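Local coordinates for protein protease VP4 (Blotched snakehead virus, PDB 2GEF) that cleaves peptide bonds, probably those of the birnavirus polyprotein it belongs to, by a serine/lysine catalytic dyad mechanism, at residues A176-G181 with G192-I197. Sequence-based numbering, arbitrary orientation.
Sequences AAHKIG and GEDTRI
A histidine-carboxylate hydrogen bond at the surface ties the C-terminal end of helix 170-178, which carries the catalytic Lys173, to the loop leading into the edge strand 195-196. His178 and Asp194 reach toward each other from opposite directions, spanning 9.7 Å between their CA atoms. In both residues CG sits beside the backbone N and anti to the carbonyl carbon (chi1 -65° in His178), which extends ring and carboxylate across the gap. Asp194 OD2 meets the ring at its edge, near the ring plane, and accepts the N-H of His178 NE2 along a nearly straight line (163°). The modelled NE2 to OD2 distance of 2.4 Å is very short, so its exact value is doubtful. Carboxylate and imidazole planes are turned 32° apart. Histidine suits this position because its ring presents an N-H well beyond the helix backbone, and aspartate because one oxygen can serve two donors: OD2 also accepts the backbone N of Leu184, joining the helix end, the loop and strand 184-186. The pair is not the catalytic dyad, and the side chain of His178 lies about 9 Å from that of Lys173. Just after His178 the chain leaves the helix through a Schellman motif, with Gly181 as the C-prime residue at positive phi, a conformation that glycine adopts readily. The type I turn from His178 to Gly181 is closed by Gly181 N, which donates to His178 O at 2.6 Å.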
ATOM      1  N   ALA A 176       4.491  -9.546   2.656  1.00 10.39           N
ATOM      2  CA  ALA A 176       3.274  -8.990   3.195  1.00  8.67           C
ATOM      3  C   ALA A 176       2.171  -9.323   2.218  1.00  9.19           C
ATOM      4  O   ALA A 176       1.028  -9.628   2.575  1.00 11.03           O
ATOM      5  CB  ALA A 176       3.474  -7.443   3.350  1.00  6.27           C
ATOM      6  N   ALA A 177       2.506  -9.302   0.964  1.00  9.33           N
ATOM      7  CA  ALA A 177       1.528  -9.608  -0.036  1.00  8.61           C
ATOM      8  C   ALA A 177       1.255 -11.111  -0.053  1.00  8.08           C
ATOM      9  O   ALA A 177       0.119 -11.485  -0.158  1.00  7.93           O
ATOM     10  CB  ALA A 177       2.061  -9.156  -1.430  1.00  7.82           C
ATOM     11  N   HIS A 178       2.297 -11.961  -0.022  1.00  7.36           N
ATOM     12  CA  HIS A 178       2.206 -13.445  -0.240  1.00  8.09           C
ATOM     13  C   HIS A 178       1.478 -14.079   0.993  1.00  9.15           C
ATOM     14  O   HIS A 178       0.702 -15.026   0.856  1.00  7.41           O
ATOM     15  CB  HIS A 178       3.624 -14.011  -0.450  1.00  8.37           C
ATOM     16  CG  HIS A 178       4.295 -13.514  -1.695  1.00  7.06           C
ATOM     17  ND1 HIS A 178       5.533 -14.007  -2.102  1.00 12.95           N
ATOM     18  CD2 HIS A 178       3.892 -12.608  -2.666  1.00  3.91           C
ATOM     19  CE1 HIS A 178       5.891 -13.407  -3.244  1.00 10.57           C
ATOM     20  NE2 HIS A 178       4.898 -12.578  -3.633  1.00  8.93           N
ATOM     21  N   LYS A 179       1.641 -13.436   2.159  1.00  9.46           N
ATOM     22  CA  LYS A 179       1.038 -13.881   3.340  1.00 10.33           C
ATOM     23  C   LYS A 179      -0.453 -14.027   3.181  1.00 11.28           C
ATOM     24  O   LYS A 179      -1.123 -14.893   3.796  1.00 11.49           O
ATOM     25  CB  LYS A 179       1.427 -12.985   4.524  1.00 11.49           C
ATOM     26  CG  LYS A 179       0.835 -13.563   5.884  1.00 10.18           C
ATOM     27  CD  LYS A 179       0.982 -12.541   7.083  1.00 12.46           C
ATOM     28  CE  LYS A 179       0.456 -13.083   8.504  1.00 18.81           C
ATOM     29  NZ  LYS A 179       0.527 -12.129   9.799  1.00 17.27           N
ATOM     30  N   ILE A 180      -1.035 -13.157   2.386  1.00 10.59           N
ATOM     31  CA  ILE A 180      -2.400 -13.432   2.113  1.00  9.45           C
ATOM     32  C   ILE A 180      -2.694 -13.908   0.716  1.00 10.21           C
ATOM     33  O   ILE A 180      -3.761 -13.742   0.312  1.00  7.58           O
ATOM     34  CB  ILE A 180      -3.303 -12.287   2.572  1.00 11.28           C
ATOM     35  CG1 ILE A 180      -3.039 -10.993   1.789  1.00  9.53           C
ATOM     36  CG2 ILE A 180      -3.194 -12.080   4.107  1.00  6.48           C
ATOM     37  CD1 ILE A 180      -4.210 -10.085   2.009  1.00 11.57           C
ATOM     38  N   GLY A 181      -1.724 -14.535  -0.001  1.00 11.48           N
ATOM     39  CA  GLY A 181      -2.035 -15.084  -1.390  1.00 12.03           C
ATOM     40  C   GLY A 181      -2.074 -14.088  -2.587  1.00  9.23           C
ATOM     41  O   GLY A 181      -2.497 -14.449  -3.639  1.00 10.31           O
ATOM     42  N   GLY A 192      12.101  -7.853  -6.065  1.00  9.82           N
ATOM     43  CA  GLY A 192      11.223  -8.677  -5.189  1.00 11.14           C
ATOM     44  C   GLY A 192       9.783  -8.819  -5.672  1.00 10.83           C
ATOM     45  O   GLY A 192       9.034  -9.695  -5.193  1.00 14.16           O
ATOM     46  N   GLU A 193       9.380  -7.988  -6.608  1.00  8.16           N
ATOM     47  CA  GLU A 193       7.950  -8.023  -7.076  1.00 10.78           C
ATOM     48  C   GLU A 193       7.704  -9.309  -7.888  1.00 10.61           C
ATOM     49  O   GLU A 193       8.591  -9.731  -8.596  1.00 12.05           O
ATOM     50  CB  GLU A 193       7.478  -6.714  -7.892  1.00  4.24           C
ATOM     51  CG  GLU A 193       8.108  -6.632  -9.301  1.00  6.50           C
ATOM     52  CD  GLU A 193       9.614  -6.142  -9.293  1.00 15.57           C
ATOM     53  OE1 GLU A 193      10.137  -5.793  -8.182  1.00 14.43           O
ATOM     54  OE2 GLU A 193      10.271  -6.062 -10.390  1.00  9.31           O
ATOM     55  N   ASP A 194       6.500  -9.885  -7.821  1.00  8.84           N
ATOM     56  CA  ASP A 194       6.140 -10.962  -8.711  1.00  8.59           C
ATOM     57  C   ASP A 194       5.993 -10.549 -10.216  1.00 11.50           C
ATOM     58  O   ASP A 194       6.307 -11.325 -11.107  1.00  9.61           O
ATOM     59  CB  ASP A 194       4.836 -11.583  -8.117  1.00 10.08           C
ATOM     60  CG  ASP A 194       5.062 -12.057  -6.692  1.00  6.07           C
ATOM     61  OD1 ASP A 194       5.819 -13.005  -6.529  1.00 14.11           O
ATOM     62  OD2 ASP A 194       4.542 -11.515  -5.704  1.00 14.38           O
ATOM     63  N   THR A 195       5.488  -9.338 -10.449  1.00 11.34           N
ATOM     64  CA  THR A 195       5.300  -8.746 -11.754  1.00 12.22           C
ATOM     65  C   THR A 195       5.726  -7.343 -11.813  1.00  9.41           C
ATOM     66  O   THR A 195       5.292  -6.586 -11.014  1.00 10.04           O
ATOM     67  CB  THR A 195       3.836  -8.681 -12.012  1.00 13.32           C
ATOM     68  OG1 THR A 195       3.350  -9.996 -11.773  1.00 15.87           O
ATOM     69  CG2 THR A 195       3.475  -8.236 -13.489  1.00 14.57           C
ATOM     70  N   ARG A 196       6.574  -6.997 -12.759  1.00  9.36           N
ATOM     71  CA  ARG A 196       7.175  -5.666 -12.816  1.00 11.42           C
ATOM     72  C   ARG A 196       6.400  -4.712 -13.686  1.00 11.91           C
ATOM     73  O   ARG A 196       6.132  -5.038 -14.821  1.00 11.41           O
ATOM     74  CB  ARG A 196       8.583  -5.749 -13.384  1.00 10.50           C
ATOM     75  CG  ARG A 196       9.407  -4.469 -13.062  1.00 12.92           C
ATOM     76  CD  ARG A 196      10.594  -4.741 -13.903  1.00 13.19           C
ATOM     77  NE  ARG A 196      11.504  -3.685 -14.212  1.00 21.92           N
ATOM     78  CZ  ARG A 196      12.384  -3.165 -13.363  1.00 24.54           C
ATOM     79  NH1 ARG A 196      13.286  -2.284 -13.818  1.00 27.24           N
ATOM     80  NH2 ARG A 196      12.379  -3.527 -12.087  1.00 21.76           N
ATOM     81  N   ILE A 197       6.069  -3.513 -13.177  1.00 10.41           N
ATOM     82  CA  ILE A 197       5.183  -2.652 -13.908  1.00  9.92           C
ATOM     83  C   ILE A 197       5.806  -1.289 -13.820  1.00  9.14           C
ATOM     84  O   ILE A 197       6.051  -0.839 -12.711  1.00  7.35           O
ATOM     85  CB  ILE A 197       3.736  -2.680 -13.258  1.00 10.49           C
ATOM     86  CG1 ILE A 197       2.891  -3.937 -13.654  1.00 11.85           C
ATOM     87  CG2 ILE A 197       3.036  -1.545 -13.672  1.00 13.72           C
ATOM     88  CD1 ILE A 197       2.856  -4.334 -15.167  1.00  9.87           C
TER